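Local coordinates for protein cerato-platanin 1 (Moniliophthora perniciosa, PDB 3SUJ) that is a secreted fungal protein of the cerato-platanin family, built on a double-psi beta barrel, whose molecular function is not established, at residues Cys63-Tyr68 with Arg116-Ser121. Numbering follows the deposited sequence.
With ZN (zinc ion), chain D.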
loop_
_atom_site.group_PDB
_atom_site.type_symbol
_atom_site.label_atom_id
_atom_site.label_comp_id
_atom_site.label_asym_id
_atom_site.label_seq_id
_atom_site.Cartn_x
_atom_site.Cartn_y
_atom_site.Cartn_z
ATOM N N CYS A 63 -3.078 7.375 -3.461
ATOM C CA CYS A 63 -2.820 6.267 -4.353
ATOM C C CYS A 63 -1.444 6.372 -4.925
ATOM O O CYS A 63 -1.076 7.405 -5.573
ATOM C CB CYS A 63 -3.856 6.322 -5.465
ATOM S SG CYS A 63 -3.743 4.918 -6.648
ATOM N N TYR A 64 -0.625 5.344 -4.771
ATOM C CA TYR A 64 0.758 5.338 -5.252
ATOM C C TYR A 64 0.919 4.294 -6.310
ATOM O O TYR A 64 0.599 3.083 -6.060
ATOM C CB TYR A 64 1.741 5.072 -4.080
ATOM C CG TYR A 64 1.766 6.188 -3.110
ATOM C CD1 TYR A 64 2.700 7.219 -3.264
ATOM C CD2 TYR A 64 0.936 6.246 -2.013
ATOM C CE1 TYR A 64 2.788 8.286 -2.376
ATOM C CE2 TYR A 64 1.029 7.330 -1.107
ATOM C CZ TYR A 64 1.977 8.281 -1.273
ATOM O OH TYR A 64 2.020 9.323 -0.343
ATOM N N GLN A 65 1.467 4.663 -7.446
ATOM C CA GLN A 65 1.888 3.720 -8.444
ATOM C C GLN A 65 3.290 3.275 -8.163
ATOM O O GLN A 65 4.226 4.092 -8.052
ATOM C CB GLN A 65 1.858 4.413 -9.777
ATOM C CG GLN A 65 2.292 3.475 -10.954
ATOM C CD GLN A 65 2.417 4.260 -12.248
ATOM O OE1 GLN A 65 3.046 5.352 -12.228
ATOM N NE2 GLN A 65 1.819 3.833 -13.324
ATOM N N LEU A 66 3.448 1.970 -7.971
ATOM C CA LEU A 66 4.739 1.369 -7.665
ATOM C C LEU A 66 5.119 0.463 -8.806
ATOM O O LEU A 66 4.378 -0.424 -9.139
ATOM C CB LEU A 66 4.677 0.566 -6.367
ATOM C CG LEU A 66 4.125 1.308 -5.156
ATOM C CD1 LEU A 66 4.035 0.375 -3.904
ATOM C CD2 LEU A 66 4.966 2.478 -4.777
ATOM N N THR A 67 6.282 0.734 -9.385
ATOM C CA THR A 67 6.719 0.014 -10.580
ATOM C C THR A 67 7.990 -0.718 -10.302
ATOM O O THR A 67 8.972 -0.184 -9.805
ATOM C CB THR A 67 6.931 0.993 -11.794
ATOM O OG1 THR A 67 5.646 1.664 -12.018
ATOM C CG2 THR A 67 7.298 0.184 -13.039
ATOM N N TYR A 68 7.878 -2.010 -10.623
ATOM C CA TYR A 68 9.035 -2.962 -10.417
ATOM C C TYR A 68 9.530 -3.380 -11.749
ATOM O O TYR A 68 8.768 -3.828 -12.595
ATOM C CB TYR A 68 8.597 -4.184 -9.603
ATOM C CG TYR A 68 9.693 -5.190 -9.364
ATOM C CD1 TYR A 68 10.814 -4.870 -8.639
ATOM C CD2 TYR A 68 9.584 -6.450 -9.909
ATOM C CE1 TYR A 68 11.840 -5.844 -8.408
ATOM C CE2 TYR A 68 10.608 -7.438 -9.680
ATOM C CZ TYR A 68 11.665 -7.042 -8.969
ATOM O OH TYR A 68 12.672 -7.983 -8.697
ATOM N N ARG A 116 5.287 6.917 -7.935
ATOM C CA ARG A 116 4.706 8.193 -8.272
ATOM C C ARG A 116 3.375 8.244 -7.575
ATOM O O ARG A 116 2.617 7.244 -7.650
ATOM C CB ARG A 116 4.489 8.118 -9.784
ATOM C CG ARG A 116 4.204 9.286 -10.637
ATOM C CD ARG A 116 5.045 8.741 -11.813
ATOM N NE ARG A 116 6.018 9.653 -12.300
ATOM C CZ ARG A 116 5.880 10.175 -13.496
ATOM N NH1 ARG A 116 4.829 9.831 -14.242
ATOM N NH2 ARG A 116 6.698 11.086 -13.841
ATOM N N LYS A 117 2.997 9.330 -6.953
ATOM C CA LYS A 117 1.601 9.519 -6.523
ATOM C C LYS A 117 0.741 9.794 -7.735
ATOM O O LYS A 117 1.171 10.582 -8.612
ATOM C CB LYS A 117 1.493 10.666 -5.556
ATOM C CG LYS A 117 0.015 10.589 -4.972
ATOM C CD LYS A 117 -0.327 11.610 -3.956
ATOM C CE LYS A 117 0.472 11.454 -2.571
ATOM N NZ LYS A 117 -0.012 12.459 -1.716
ATOM N N VAL A 118 -0.360 9.075 -7.911
ATOM C CA VAL A 118 -1.246 9.197 -9.078
ATOM C C VAL A 118 -2.672 9.447 -8.593
ATOM O O VAL A 118 -2.997 9.398 -7.423
ATOM C CB VAL A 118 -1.174 7.925 -9.971
ATOM C CG1 VAL A 118 0.230 7.708 -10.520
ATOM C CG2 VAL A 118 -1.620 6.635 -9.181
ATOM N N ASP A 119 -3.544 9.785 -9.527
ATOM C CA ASP A 119 -4.937 10.021 -9.189
ATOM C C ASP A 119 -5.511 8.817 -8.527
ATOM O O ASP A 119 -5.282 7.704 -8.941
ATOM C CB ASP A 119 -5.686 10.224 -10.503
ATOM C CG ASP A 119 -7.096 10.749 -10.303
ATOM O OD1 ASP A 119 -7.192 11.959 -10.191
ATOM O OD2 ASP A 119 -8.035 9.953 -10.156
ATOM N N PHE A 120 -6.420 9.039 -7.574
ATOM C CA PHE A 120 -7.003 7.981 -6.805
ATOM C C PHE A 120 -7.793 7.032 -7.687
ATOM O O PHE A 120 -7.943 5.845 -7.364
ATOM C CB PHE A 120 -7.865 8.551 -5.712
ATOM C CG PHE A 120 -8.309 7.481 -4.749
ATOM C CD1 PHE A 120 -7.425 7.032 -3.736
ATOM C CD2 PHE A 120 -9.493 6.776 -4.954
ATOM C CE1 PHE A 120 -7.765 6.001 -2.914
ATOM C CE2 PHE A 120 -9.828 5.677 -4.099
ATOM C CZ PHE A 120 -8.940 5.314 -3.054
ATOM N N SER A 121 -8.344 7.551 -8.816
ATOM C CA SER A 121 -9.025 6.699 -9.722
ATOM C C SER A 121 -8.182 5.461 -10.175
ATOM O O SER A 121 -8.758 4.412 -10.525
ATOM C CB SER A 121 -9.450 7.408 -11.027
ATOM O OG SER A 121 -8.330 7.964 -11.669
HETATM ZN ZN ZN D . -9.051 12.604 -10.345
HETATM O O HOH W 1 -3.668 9.837 -4.718
#
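Tyr64 and Lys117 face each other as a non-hydrogen-bonded antiparallel pair, and their side chains cross at a slant: Lys117 CE lies 3.4 Å from Tyr64 OH and also close to CZ and CE1, approaching the ring obliquely. A bend at chi3 (-67°) turns Lys117 CE toward the phenol. On the other side of the sheet Val118 spreads its two methyls over different partners, CG1 meeting Gln65 CB at 3.7 Å and CG2 meeting Cys63 SG at 3.7 Å. Gln65 and Arg116 run alongside one another, the amide and guanidinium planes turned 22° from each other, with Gln65 OE1 meeting Arg116 CB and CD. Beneath these side chains, Gln65 and Arg116 exchange both backbone bonds, Gln65 N to Arg116 O (2.8 Å) and Arg116 N to Gln65 O (3.0 Å). Val118 N gives a nearly straight bond to Cys63 O, and a water bridges Cys63 N and Val118 O. Beyond it in the chain, Phe120 CD1 returns to Cys63 CB (4.0 Å). Ser121 N closes an Asx turn on Asp119 OD2, and Ser121 OG meets the same oxygen from the opposite face of the carboxylate plane; Asp119 OD1 binds zinc at 2.0 Å, and one atom from elsewhere in the structure also binds the ion. Further out, Asn59 and Ser62 hold Lys117 NZ, Tyr79 holds Gln65 NE2, and Phe90 meets the Tyr64 ring edge-to-face. An alanine in place of Tyr64 would probably leave Lys117 CE without the ring and hydroxyl it rests against, and Phe90 without its edge-to-face partner. Cys63 is tied by a disulfide to Cys123, closing the chain end back onto the strand from which this pairing starts. Strand 63-68, paired with 111-118 and 76-83, is thus an inner strand of the double-psi beta barrel that defines the cerato-platanin fold.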